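PDB 5G5S: protein argonaute from Methanocaldococcus jannaschii, which cuts single-stranded target DNA with a short single-stranded DNA as its guide, and may take part in defence against invading genetic elements. Local coordinates for residues Y29-K32 with A38-F41; L155-T160 with Q273-L278; I286-A291 with K606-D611. All blocks are in the same frame, centred on the assembly; numbering follows the deposited sequence.

Interaction 1: residues Y29-K32 with A38-F41; sequences YRIK and AFNF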
ATOM      1  N   TYR A  29       7.574 -38.338  -1.610  1.00 85.62           N
ATOM      2  CA  TYR A  29       6.657 -39.209  -2.337  1.00 88.24           C
ATOM      3  C   TYR A  29       6.429 -38.710  -3.753  1.00 93.64           C
ATOM      4  O   TYR A  29       6.646 -37.535  -4.042  1.00 91.14           O
ATOM      5  CB  TYR A  29       5.295 -39.292  -1.622  1.00 90.32           C
ATOM      6  CG  TYR A  29       5.338 -39.872  -0.227  1.00 92.84           C
ATOM      7  CD1 TYR A  29       5.355 -41.248  -0.023  1.00 97.27           C
ATOM      8  CD2 TYR A  29       5.285 -39.047   0.893  1.00 91.87           C
ATOM      9  CE1 TYR A  29       5.378 -41.790   1.260  1.00 97.93           C
ATOM     10  CE2 TYR A  29       5.299 -39.577   2.182  1.00 93.88           C
ATOM     11  CZ  TYR A  29       5.361 -40.951   2.360  1.00102.56           C
ATOM     12  OH  TYR A  29       5.390 -41.489   3.624  1.00103.50           O
ATOM     13  N   ARG A  30       5.983 -39.615  -4.632  1.00 95.17           N
ATOM     14  CA  ARG A  30       5.580 -39.329  -6.008  1.00 97.36           C
ATOM     15  C   ARG A  30       4.294 -40.099  -6.293  1.00105.88           C
ATOM     16  O   ARG A  30       4.089 -41.175  -5.720  1.00106.89           O
ATOM     17  CB  ARG A  30       6.694 -39.635  -7.041  1.00 99.72           C
ATOM     18  CG  ARG A  30       7.002 -41.119  -7.296  1.00111.19           C
ATOM     19  CD  ARG A  30       8.032 -41.314  -8.397  1.00118.23           C
ATOM     20  NE  ARG A  30       9.392 -41.074  -7.912  1.00124.89           N
ATOM     21  CZ  ARG A  30      10.480 -41.086  -8.674  1.00141.02           C
ATOM     22  NH1 ARG A  30      10.387 -41.328  -9.976  1.00137.58           N
ATOM     23  NH2 ARG A  30      11.672 -40.854  -8.140  1.00121.93           N
ATOM     24  N   ILE A  31       3.414 -39.535  -7.138  1.00105.15           N
ATOM     25  CA  ILE A  31       2.161 -40.196  -7.510  1.00108.91           C
ATOM     26  C   ILE A  31       2.548 -41.335  -8.461  1.00117.39           C
ATOM     27  O   ILE A  31       3.054 -41.071  -9.558  1.00117.64           O
ATOM     28  CB  ILE A  31       1.100 -39.226  -8.144  1.00112.61           C
ATOM     29  CG1 ILE A  31       1.009 -37.839  -7.437  1.00109.69           C
ATOM     30  CG2 ILE A  31      -0.278 -39.900  -8.319  1.00117.33           C
ATOM     31  CD1 ILE A  31       0.212 -37.740  -6.099  1.00117.30           C
ATOM     32  N   LYS A  32       2.386 -42.594  -8.002  1.00117.80           N
ATOM     33  CA  LYS A  32       2.696 -43.792  -8.797  1.00122.39           C
ATOM     34  C   LYS A  32       1.524 -44.155  -9.712  1.00131.32           C
ATOM     35  O   LYS A  32       1.741 -44.520 -10.871  1.00134.43           O
ATOM     36  CB  LYS A  32       3.170 -44.984  -7.929  1.00126.44           C
ATOM     37  CG  LYS A  32       2.206 -45.461  -6.843  1.00138.61           C
ATOM     38  N   ALA A  38      -7.860 -32.940 -14.509  1.00139.66           N
ATOM     39  CA  ALA A  38      -8.635 -32.220 -13.501  1.00138.99           C
ATOM     40  C   ALA A  38      -8.202 -32.546 -12.071  1.00138.18           C
ATOM     41  O   ALA A  38      -8.884 -32.195 -11.111  1.00138.60           O
ATOM     42  CB  ALA A  38     -10.120 -32.492 -13.680  1.00145.51           C
ATOM     43  N   PHE A  39      -7.071 -33.229 -11.944  1.00130.32           N
ATOM     44  CA  PHE A  39      -6.525 -33.644 -10.657  1.00126.20           C
ATOM     45  C   PHE A  39      -6.168 -32.533  -9.670  1.00125.40           C
ATOM     46  O   PHE A  39      -6.353 -32.717  -8.469  1.00124.79           O
ATOM     47  CB  PHE A  39      -5.310 -34.543 -10.858  1.00125.78           C
ATOM     48  CG  PHE A  39      -4.698 -35.006  -9.574  1.00123.56           C
ATOM     49  CD1 PHE A  39      -5.442 -35.740  -8.668  1.00127.91           C
ATOM     50  CD2 PHE A  39      -3.386 -34.703  -9.269  1.00121.38           C
ATOM     51  CE1 PHE A  39      -4.888 -36.165  -7.482  1.00125.79           C
ATOM     52  CE2 PHE A  39      -2.825 -35.128  -8.084  1.00120.98           C
ATOM     53  CZ  PHE A  39      -3.578 -35.858  -7.189  1.00120.31           C
ATOM     54  N   ASN A  40      -5.643 -31.409 -10.159  1.00118.77           N
ATOM     55  CA  ASN A  40      -5.250 -30.289  -9.290  1.00115.24           C
ATOM     56  C   ASN A  40      -4.262 -30.691  -8.196  1.00113.93           C
ATOM     57  O   ASN A  40      -4.583 -30.718  -7.014  1.00113.20           O
ATOM     58  CB  ASN A  40      -6.449 -29.522  -8.720  1.00117.25           C
ATOM     59  CG  ASN A  40      -6.051 -28.184  -8.140  1.00137.14           C
ATOM     60  OD1 ASN A  40      -4.885 -27.794  -8.191  1.00123.77           O
ATOM     61  ND2 ASN A  40      -7.022 -27.469  -7.592  1.00134.96           N
ATOM     62  N   PHE A  41      -3.049 -31.006  -8.628  1.00106.95           N
ATOM     63  CA  PHE A  41      -1.977 -31.475  -7.762  1.00102.71           C
ATOM     64  C   PHE A  41      -1.617 -30.503  -6.645  1.00104.64           C
ATOM     65  O   PHE A  41      -1.390 -30.928  -5.517  1.00102.14           O
ATOM     66  CB  PHE A  41      -0.745 -31.726  -8.640  1.00103.34           C
ATOM     67  CG  PHE A  41       0.418 -32.344  -7.922  1.00101.90           C
ATOM     68  CD1 PHE A  41       0.260 -33.488  -7.167  1.00104.78           C
ATOM     69  CD2 PHE A  41       1.681 -31.803  -8.045  1.00102.19           C
ATOM     70  CE1 PHE A  41       1.337 -34.064  -6.524  1.00103.53           C
ATOM     71  CE2 PHE A  41       2.761 -32.372  -7.406  1.00103.05           C
ATOM     72  CZ  PHE A  41       2.590 -33.505  -6.643  1.00100.59           C
TER
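The rings of Phe-39 and Phe-41 both meet the outer end of Ile-31, and in each case the methyl comes in at a slant, so neither ring offers it a clean face or a clean edge. CD1 of Ile-31 lies 3.9 Å from CE1 of Phe-41. The same methyl stands 4.4 Å from CZ of Phe-39, a looser touch. Phe-41 also meets the Ile-31 branch one atom further in, with CE1 of Phe-41 3.9 Å from CG1 of Ile-31, and the two side chains lie alongside each other, pointing opposite ways. The ring of Phe-41 gets there because its CG is anti to the backbone N (chi1 -174°), which extends the side chain across the gap. All of this is apolar, and the backbones stay well apart, with CA of Ile-31 9.7 Å from CA of Phe-41. Away from this contact, Phe-39 also meets the ring of Phe-44, and Asn-40 is the N-cap of the helix that follows. In the N-terminal domain, then, the end of strand 25-31, held in its antiparallel sheet between strands 59-62 and 84-91, packs against the start of helix 41-47 and the loop leading into it.

Interaction 2: residues L155-T160 with Q273-L278; sequences LNFRHT and QSYWRL
His-159 has its CG anti to the carbonyl carbon (chi1 -60°), while the CG of Tyr-275 is anti to the backbone N (chi1 -170°); these two settings bring the imidazole and the phenol together from strand and loop. Trp-276 starts from a CA-CB bond that does not aim at the strand, yet its six-membered ring still comes in until its rim meets the histidine. There CZ3 of Trp-276 lies over one face of the imidazole, 3.6 Å from CG of His-159 and shifted toward the ring's rim. The planes stand at 84°, a T-shaped pair with tryptophan giving the edge and histidine the face. Tyr-275 takes up the far end of the imidazole, where CE2 of Tyr-275 is 3.5 Å from CE1 of His-159. These two rings are steeply but obliquely inclined, and the phenol oxygen OH of Tyr-275 is also 3.4 Å from CE1 of His-159. That oxygen reaches a second strand residue as well: it sits in the ring plane of Phe-157, at the edge, 3.5 Å from CE2 of Phe-157. Within the loop, Tyr-275 and Trp-276 touch each other too, CD2 of Tyr-275 lying over a face of the indole. The imidazole is thus bounded on one face and at its outer edge, which should restrict how far it can turn. Met-261 packs on both His-159 and Trp-276, and helix 280-293 lies against Phe-157. What results is an aromatic cluster joining strand 150-163 to the loop between helices 266-271 and 280-293, built round His-159, a residue that interacts with the guide DNA.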
ATOM      1  N   LEU A 155       0.853 -15.679  15.625  1.00 67.24           N
ATOM      2  CA  LEU A 155      -0.583 -15.682  15.878  1.00 68.76           C
ATOM      3  C   LEU A 155      -1.165 -14.265  15.814  1.00 71.96           C
ATOM      4  O   LEU A 155      -0.763 -13.384  16.572  1.00 70.51           O
ATOM      5  CB  LEU A 155      -0.858 -16.371  17.226  1.00 72.12           C
ATOM      6  CG  LEU A 155      -2.242 -16.968  17.470  1.00 79.29           C
ATOM      7  CD1 LEU A 155      -2.611 -18.005  16.405  1.00 79.08           C
ATOM      8  CD2 LEU A 155      -2.290 -17.612  18.847  1.00 85.29           C
ATOM      9  N   ASN A 156      -2.073 -14.047  14.859  1.00 68.86           N
ATOM     10  CA  ASN A 156      -2.696 -12.753  14.647  1.00 69.61           C
ATOM     11  C   ASN A 156      -4.206 -12.844  14.760  1.00 77.48           C
ATOM     12  O   ASN A 156      -4.805 -13.792  14.266  1.00 79.11           O
ATOM     13  CB  ASN A 156      -2.294 -12.184  13.285  1.00 69.46           C
ATOM     14  CG  ASN A 156      -2.346 -10.680  13.192  1.00 86.97           C
ATOM     15  OD1 ASN A 156      -2.235  -9.963  14.191  1.00 83.43           O
ATOM     16  ND2 ASN A 156      -2.476 -10.168  11.972  1.00 75.28           N
ATOM     17  N   PHE A 157      -4.816 -11.871  15.432  1.00 74.59           N
ATOM     18  CA  PHE A 157      -6.261 -11.822  15.596  1.00 75.50           C
ATOM     19  C   PHE A 157      -6.772 -10.611  14.822  1.00 78.01           C
ATOM     20  O   PHE A 157      -6.349  -9.480  15.080  1.00 75.24           O
ATOM     21  CB  PHE A 157      -6.636 -11.794  17.088  1.00 79.30           C
ATOM     22  CG  PHE A 157      -8.108 -11.799  17.410  1.00 83.11           C
ATOM     23  CD1 PHE A 157      -8.930 -12.835  16.977  1.00 87.32           C
ATOM     24  CD2 PHE A 157      -8.668 -10.796  18.194  1.00 86.09           C
ATOM     25  CE1 PHE A 157     -10.296 -12.837  17.280  1.00 90.06           C
ATOM     26  CE2 PHE A 157     -10.027 -10.820  18.526  1.00 90.19           C
ATOM     27  CZ  PHE A 157     -10.833 -11.834  18.058  1.00 89.24           C
ATOM     28  N   ARG A 158      -7.615 -10.862  13.815  1.00 76.56           N
ATOM     29  CA  ARG A 158      -8.117  -9.794  12.953  1.00 76.54           C
ATOM     30  C   ARG A 158      -9.620  -9.630  12.955  1.00 81.53           C
ATOM     31  O   ARG A 158     -10.359 -10.590  13.162  1.00 81.74           O
ATOM     32  CB  ARG A 158      -7.592  -9.965  11.524  1.00 77.29           C
ATOM     33  CG  ARG A 158      -7.101  -8.665  10.933  1.00 88.96           C
ATOM     34  CD  ARG A 158      -5.645  -8.758  10.546  1.00 91.07           C
ATOM     35  NE  ARG A 158      -5.484  -9.144   9.146  1.00 92.95           N
ATOM     36  CZ  ARG A 158      -5.406  -8.284   8.134  1.00103.24           C
ATOM     37  NH1 ARG A 158      -5.492  -6.977   8.353  1.00 80.52           N
ATOM     38  NH2 ARG A 158      -5.249  -8.725   6.892  1.00 93.27           N
ATOM     39  N   HIS A 159     -10.065  -8.389  12.722  1.00 79.31           N
ATOM     40  CA  HIS A 159     -11.474  -8.039  12.634  1.00 81.09           C
ATOM     41  C   HIS A 159     -11.782  -7.576  11.230  1.00 85.00           C
ATOM     42  O   HIS A 159     -11.143  -6.655  10.721  1.00 82.54           O
ATOM     43  CB  HIS A 159     -11.861  -6.983  13.674  1.00 83.01           C
ATOM     44  CG  HIS A 159     -11.635  -7.430  15.082  1.00 87.24           C
ATOM     45  ND1 HIS A 159     -12.581  -8.175  15.763  1.00 91.10           N
ATOM     46  CD2 HIS A 159     -10.560  -7.251  15.881  1.00 88.35           C
ATOM     47  CE1 HIS A 159     -12.066  -8.399  16.960  1.00 91.18           C
ATOM     48  NE2 HIS A 159     -10.848  -7.871  17.076  1.00 89.88           N
ATOM     49  N   THR A 160     -12.715  -8.277  10.582  1.00 84.56           N
ATOM     50  CA  THR A 160     -13.183  -7.988   9.231  1.00 84.75           C
ATOM     51  C   THR A 160     -14.602  -7.461   9.298  1.00 90.35           C
ATOM     52  O   THR A 160     -15.487  -8.127   9.831  1.00 92.29           O
ATOM     53  CB  THR A 160     -12.934  -9.170   8.263  1.00 96.55           C
ATOM     54  OG1 THR A 160     -13.462  -8.844   6.981  1.00101.52           O
ATOM     55  CG2 THR A 160     -13.528 -10.496   8.750  1.00 98.18           C
ATOM     56  N   GLN A 273     -15.551   3.065  19.398  1.00114.73           N
ATOM     57  CA  GLN A 273     -15.277   2.651  20.778  1.00115.24           C
ATOM     58  C   GLN A 273     -13.811   2.177  20.936  1.00114.16           C
ATOM     59  O   GLN A 273     -13.147   1.865  19.942  1.00109.27           O
ATOM     60  CB  GLN A 273     -16.268   1.560  21.221  1.00118.81           C
ATOM     61  N   SER A 274     -13.323   2.145  22.194  1.00112.07           N
ATOM     62  CA  SER A 274     -11.962   1.775  22.614  1.00109.41           C
ATOM     63  C   SER A 274     -11.384   0.482  22.024  1.00109.41           C
ATOM     64  O   SER A 274     -10.179   0.422  21.779  1.00106.11           O
ATOM     65  CB  SER A 274     -11.877   1.723  24.136  1.00116.55           C
ATOM     66  OG  SER A 274     -12.693   0.684  24.655  1.00128.66           O
ATOM     67  N   TYR A 275     -12.229  -0.551  21.832  1.00106.67           N
ATOM     68  CA  TYR A 275     -11.845  -1.863  21.300  1.00104.20           C
ATOM     69  C   TYR A 275     -11.284  -1.808  19.871  1.00103.45           C
ATOM     70  O   TYR A 275     -10.438  -2.633  19.527  1.00100.60           O
ATOM     71  CB  TYR A 275     -13.032  -2.843  21.385  1.00108.34           C
ATOM     72  CG  TYR A 275     -12.684  -4.287  21.086  1.00109.47           C
ATOM     73  CD1 TYR A 275     -11.970  -5.058  22.001  1.00112.09           C
ATOM     74  CD2 TYR A 275     -13.111  -4.898  19.910  1.00108.97           C
ATOM     75  CE1 TYR A 275     -11.654  -6.392  21.735  1.00112.31           C
ATOM     76  CE2 TYR A 275     -12.818  -6.236  19.640  1.00108.92           C
ATOM     77  CZ  TYR A 275     -12.082  -6.978  20.554  1.00117.18           C
ATOM     78  OH  TYR A 275     -11.785  -8.299  20.299  1.00115.76           O
ATOM     79  N   TRP A 276     -11.687  -0.810  19.095  1.00 99.30           N
ATOM     80  CA  TRP A 276     -11.202  -0.673  17.729  1.00 95.75           C
ATOM     81  C   TRP A 276      -9.950   0.197  17.619  1.00 95.92           C
ATOM     82  O   TRP A 276      -9.297   0.220  16.582  1.00 94.33           O
ATOM     83  CB  TRP A 276     -12.312  -0.137  16.830  1.00 95.99           C
ATOM     84  CG  TRP A 276     -13.585  -0.892  16.986  1.00 99.52           C
ATOM     85  CD1 TRP A 276     -14.793  -0.390  17.354  1.00105.95           C
ATOM     86  CD2 TRP A 276     -13.774  -2.297  16.800  1.00 98.90           C
ATOM     87  NE1 TRP A 276     -15.728  -1.391  17.399  1.00107.37           N
ATOM     88  CE2 TRP A 276     -15.126  -2.574  17.063  1.00106.11           C
ATOM     89  CE3 TRP A 276     -12.930  -3.348  16.430  1.00 96.85           C
ATOM     90  CZ2 TRP A 276     -15.654  -3.855  16.970  1.00106.08           C
ATOM     91  CZ3 TRP A 276     -13.457  -4.617  16.338  1.00 99.42           C
ATOM     92  CH2 TRP A 276     -14.805  -4.860  16.606  1.00102.71           C
ATOM     93  N   ARG A 277      -9.638   0.932  18.678  1.00 90.82           N
ATOM     94  CA  ARG A 277      -8.452   1.785  18.702  1.00 88.11           C
ATOM     95  C   ARG A 277      -7.404   1.321  19.715  1.00 89.32           C
ATOM     96  O   ARG A 277      -6.525   2.077  20.106  1.00 88.57           O
ATOM     97  CB  ARG A 277      -8.831   3.243  18.931  1.00 90.02           C
ATOM     98  CG  ARG A 277      -9.817   3.450  20.058  1.00100.38           C
ATOM     99  CD  ARG A 277     -10.364   4.862  20.032  1.00108.16           C
ATOM    100  NE  ARG A 277     -11.088   5.170  21.254  1.00113.67           N
ATOM    101  CZ  ARG A 277     -11.792   6.277  21.435  1.00141.29           C
ATOM    102  NH1 ARG A 277     -11.866   7.179  20.468  1.00132.03           N
ATOM    103  NH2 ARG A 277     -12.422   6.481  22.582  1.00140.16           N
ATOM    104  N   LEU A 278      -7.531   0.075  20.146  1.00 84.87           N
ATOM    105  CA  LEU A 278      -6.633  -0.547  21.114  1.00 84.50           C
ATOM    106  C   LEU A 278      -5.138  -0.387  20.822  1.00 82.84           C
ATOM    107  O   LEU A 278      -4.712  -0.436  19.677  1.00 79.28           O
ATOM    108  CB  LEU A 278      -6.964  -2.033  21.184  1.00 84.90           C
ATOM    109  CG  LEU A 278      -6.923  -2.707  22.547  1.00 92.28           C
ATOM    110  CD1 LEU A 278      -7.742  -1.908  23.546  1.00 95.95           C
ATOM    111  CD2 LEU A 278      -7.462  -4.119  22.422  1.00 94.15           C
TER

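Interaction 3: residues I286-A291 with K606-D611; sequences IINEIA and KVFTSD. With MG (magnesium ion), chain B.
Phe-608 meets one turn of helix 280-293, in its part 286-291, coming from a segment, 606-611, that has no regular helix or strand. The backbones keep their distance, the nearest CA atoms being those of Ile-287 and Lys-606 at 9.6 Å. Phe-608 is the centre of an inverse gamma turn, and just beyond it Thr-609 makes an ST turn, its OG1 accepting from N of Asp-611 at 3.2 Å in a nearly straight bond (169°). The ring of Phe-608 spans the gap. CZ of Phe-608 lies 4.1 Å from CB of Ile-287, and CE2 of Phe-608 is 3.9 Å from OD1 of Asn-288. Both partners approach the ring obliquely, and the Asn-288 amide plane is turned 76° from it. Asn-288 has its CG beside the backbone N (chi1 -72°), which brings the amide round to the ring although its CA-CB bond does not point there. The same OD1 takes a hydrogen bond from Tyr-15, whose side chain also packs on Ile-287 and Phe-608. One turn along, O of Ala-291 binds the magnesium ion at 2.3 Å, with Leu-294, Ile-297 and Asn-299 supplying the other protein ligands. The chemistry is therefore divided: the helix meets Phe-608 mainly through van der Waals contact, the amide oxygen finds its polar partner in Tyr-15, and the helix lends the magnesium ion a backbone carbonyl that takes no part in the contact with the ring.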
ATOM      1  N   ILE A 286      -4.669  -9.742  24.314  1.00 81.10           N
ATOM      2  CA  ILE A 286      -5.714 -10.513  23.630  1.00 80.63           C
ATOM      3  C   ILE A 286      -5.063 -11.730  22.942  1.00 80.25           C
ATOM      4  O   ILE A 286      -5.583 -12.841  23.080  1.00 80.11           O
ATOM      5  CB  ILE A 286      -6.510  -9.627  22.612  1.00 82.41           C
ATOM      6  CG1 ILE A 286      -7.243  -8.427  23.287  1.00 84.99           C
ATOM      7  CG2 ILE A 286      -7.429 -10.449  21.682  1.00 82.04           C
ATOM      8  CD1 ILE A 286      -8.476  -8.735  24.198  1.00101.26           C
ATOM      9  N   ILE A 287      -3.927 -11.519  22.211  1.00 74.14           N
ATOM     10  CA  ILE A 287      -3.198 -12.600  21.519  1.00 72.97           C
ATOM     11  C   ILE A 287      -2.753 -13.660  22.533  1.00 77.74           C
ATOM     12  O   ILE A 287      -3.005 -14.843  22.320  1.00 77.30           O
ATOM     13  CB  ILE A 287      -2.032 -12.125  20.592  1.00 73.39           C
ATOM     14  CG1 ILE A 287      -2.428 -10.961  19.622  1.00 72.09           C
ATOM     15  CG2 ILE A 287      -1.398 -13.302  19.835  1.00 73.74           C
ATOM     16  CD1 ILE A 287      -3.451 -11.208  18.586  1.00 76.24           C
ATOM     17  N   ASN A 288      -2.165 -13.213  23.661  1.00 76.84           N
ATOM     18  CA  ASN A 288      -1.717 -14.053  24.789  1.00 80.05           C
ATOM     19  C   ASN A 288      -2.855 -14.929  25.336  1.00 87.81           C
ATOM     20  O   ASN A 288      -2.613 -16.088  25.666  1.00 88.66           O
ATOM     21  CB  ASN A 288      -1.107 -13.186  25.906  1.00 79.66           C
ATOM     22  CG  ASN A 288       0.256 -12.594  25.581  1.00 92.07           C
ATOM     23  OD1 ASN A 288       0.951 -13.009  24.651  1.00 82.11           O
ATOM     24  ND2 ASN A 288       0.690 -11.627  26.365  1.00 84.55           N
ATOM     25  N   GLU A 289      -4.106 -14.396  25.354  1.00 85.64           N
ATOM     26  CA  GLU A 289      -5.298 -15.140  25.784  1.00 88.16           C
ATOM     27  C   GLU A 289      -5.653 -16.304  24.850  1.00 91.35           C
ATOM     28  O   GLU A 289      -6.098 -17.346  25.332  1.00 94.67           O
ATOM     29  CB  GLU A 289      -6.507 -14.214  26.009  1.00 90.42           C
ATOM     30  CG  GLU A 289      -6.532 -13.582  27.390  1.00103.38           C
ATOM     31  CD  GLU A 289      -6.320 -14.539  28.551  1.00126.88           C
ATOM     32  OE1 GLU A 289      -7.083 -15.525  28.672  1.00114.54           O
ATOM     33  OE2 GLU A 289      -5.352 -14.321  29.314  1.00123.89           O
ATOM     34  N   ILE A 290      -5.437 -16.136  23.532  1.00 83.69           N
ATOM     35  CA  ILE A 290      -5.671 -17.179  22.525  1.00 82.55           C
ATOM     36  C   ILE A 290      -4.544 -18.213  22.632  1.00 87.37           C
ATOM     37  O   ILE A 290      -4.805 -19.412  22.503  1.00 88.61           O
ATOM     38  CB  ILE A 290      -5.813 -16.590  21.091  1.00 81.80           C
ATOM     39  CG1 ILE A 290      -7.055 -15.682  20.981  1.00 81.96           C
ATOM     40  CG2 ILE A 290      -5.865 -17.699  20.023  1.00 82.77           C
ATOM     41  CD1 ILE A 290      -7.005 -14.664  19.821  1.00 82.93           C
ATOM     42  N   ALA A 291      -3.300 -17.737  22.885  1.00 83.23           N
ATOM     43  CA  ALA A 291      -2.099 -18.559  23.067  1.00 83.83           C
ATOM     44  C   ALA A 291      -2.245 -19.488  24.259  1.00 92.72           C
ATOM     45  O   ALA A 291      -1.813 -20.636  24.182  1.00 94.45           O
ATOM     46  CB  ALA A 291      -0.886 -17.674  23.266  1.00 83.13           C
ATOM     47  N   LYS A 606       3.119  -8.735  14.802  1.00 61.19           N
ATOM     48  CA  LYS A 606       2.670  -7.696  15.724  1.00 61.30           C
ATOM     49  C   LYS A 606       3.748  -7.503  16.758  1.00 66.14           C
ATOM     50  O   LYS A 606       4.245  -8.486  17.304  1.00 66.57           O
ATOM     51  CB  LYS A 606       1.355  -8.082  16.453  1.00 64.89           C
ATOM     52  CG  LYS A 606       0.092  -8.103  15.608  1.00 75.47           C
ATOM     53  CD  LYS A 606      -0.287  -6.729  15.028  1.00 85.29           C
ATOM     54  CE  LYS A 606      -1.235  -6.836  13.848  1.00 89.66           C
ATOM     55  NZ  LYS A 606      -0.659  -7.593  12.695  1.00 89.63           N
ATOM     56  N   VAL A 607       4.097  -6.242  17.044  1.00 64.51           N
ATOM     57  CA  VAL A 607       5.072  -5.878  18.079  1.00 65.46           C
ATOM     58  C   VAL A 607       4.270  -5.263  19.222  1.00 70.97           C
ATOM     59  O   VAL A 607       3.560  -4.276  19.021  1.00 70.18           O
ATOM     60  CB  VAL A 607       6.211  -4.947  17.582  1.00 68.37           C
ATOM     61  CG1 VAL A 607       7.350  -4.899  18.599  1.00 69.67           C
ATOM     62  CG2 VAL A 607       6.738  -5.393  16.221  1.00 66.04           C
ATOM     63  N   PHE A 608       4.342  -5.881  20.412  1.00 69.11           N
ATOM     64  CA  PHE A 608       3.580  -5.438  21.572  1.00 70.12           C
ATOM     65  C   PHE A 608       4.234  -4.210  22.235  1.00 74.92           C
ATOM     66  O   PHE A 608       4.753  -4.300  23.350  1.00 75.45           O
ATOM     67  CB  PHE A 608       3.341  -6.609  22.556  1.00 72.86           C
ATOM     68  CG  PHE A 608       2.767  -7.904  21.999  1.00 72.33           C
ATOM     69  CD1 PHE A 608       2.096  -7.925  20.773  1.00 71.63           C
ATOM     70  CD2 PHE A 608       2.849  -9.088  22.725  1.00 73.20           C
ATOM     71  CE1 PHE A 608       1.576  -9.119  20.262  1.00 71.05           C
ATOM     72  CE2 PHE A 608       2.297 -10.273  22.230  1.00 74.92           C
ATOM     73  CZ  PHE A 608       1.662 -10.280  21.005  1.00 71.68           C
ATOM     74  N   THR A 609       4.232  -3.065  21.506  1.00 70.98           N
ATOM     75  CA  THR A 609       4.801  -1.784  21.940  1.00 72.09           C
ATOM     76  C   THR A 609       4.205  -0.557  21.238  1.00 75.94           C
ATOM     77  O   THR A 609       3.727  -0.646  20.105  1.00 74.43           O
ATOM     78  CB  THR A 609       6.344  -1.777  21.816  1.00 74.74           C
ATOM     79  OG1 THR A 609       6.831  -0.637  22.522  1.00 72.01           O
ATOM     80  CG2 THR A 609       6.841  -1.729  20.348  1.00 69.99           C
ATOM     81  N   SER A 610       4.332   0.602  21.881  1.00 73.96           N
ATOM     82  CA  SER A 610       3.901   1.882  21.324  1.00 74.67           C
ATOM     83  C   SER A 610       5.119   2.642  20.782  1.00 79.39           C
ATOM     84  O   SER A 610       4.970   3.714  20.190  1.00 80.27           O
ATOM     85  CB  SER A 610       3.153   2.704  22.367  1.00 80.85           C
ATOM     86  OG  SER A 610       1.957   2.040  22.735  1.00 91.31           O
ATOM     87  N   ASP A 611       6.320   2.070  20.970  1.00 75.37           N
ATOM     88  CA  ASP A 611       7.578   2.626  20.470  1.00 75.30           C
ATOM     89  C   ASP A 611       7.673   2.438  18.936  1.00 75.70           C
ATOM     90  O   ASP A 611       6.997   1.579  18.362  1.00 72.69           O
ATOM     91  CB  ASP A 611       8.783   2.004  21.210  1.00 78.69           C
ATOM     92  CG  ASP A 611      10.129   2.689  20.989  1.00 96.12           C
ATOM     93  OD1 ASP A 611      10.138   3.875  20.562  1.00 98.39           O
ATOM     94  OD2 ASP A 611      11.172   2.039  21.234  1.00102.90           O
TER
HETATM   95 MG    MG B1714      -0.441 -22.361  24.961  1.00 87.56          MG

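Along the chain the three contacts come in series, 1 then 2 then 3. Interaction 1 stands apart in the N-terminal domain, its centre about 41 Å from the centres of both others. Interactions 2 and 3 have centres only about 11 Å apart and touch: Phe-157 of strand 150-163 packs on Ile-286 and Ile-287 of helix 280-293, and OD1 of Asn-156 accepts a weak hydrogen bond from NZ of Lys-606. Helix 280-293 follows directly on the loop of interaction 2, so 273-278 and 286-291 are close in sequence as well as in space. Together they tie the strand bearing the guide-contacting His-159, through the helix, to a loop of the Piwi region.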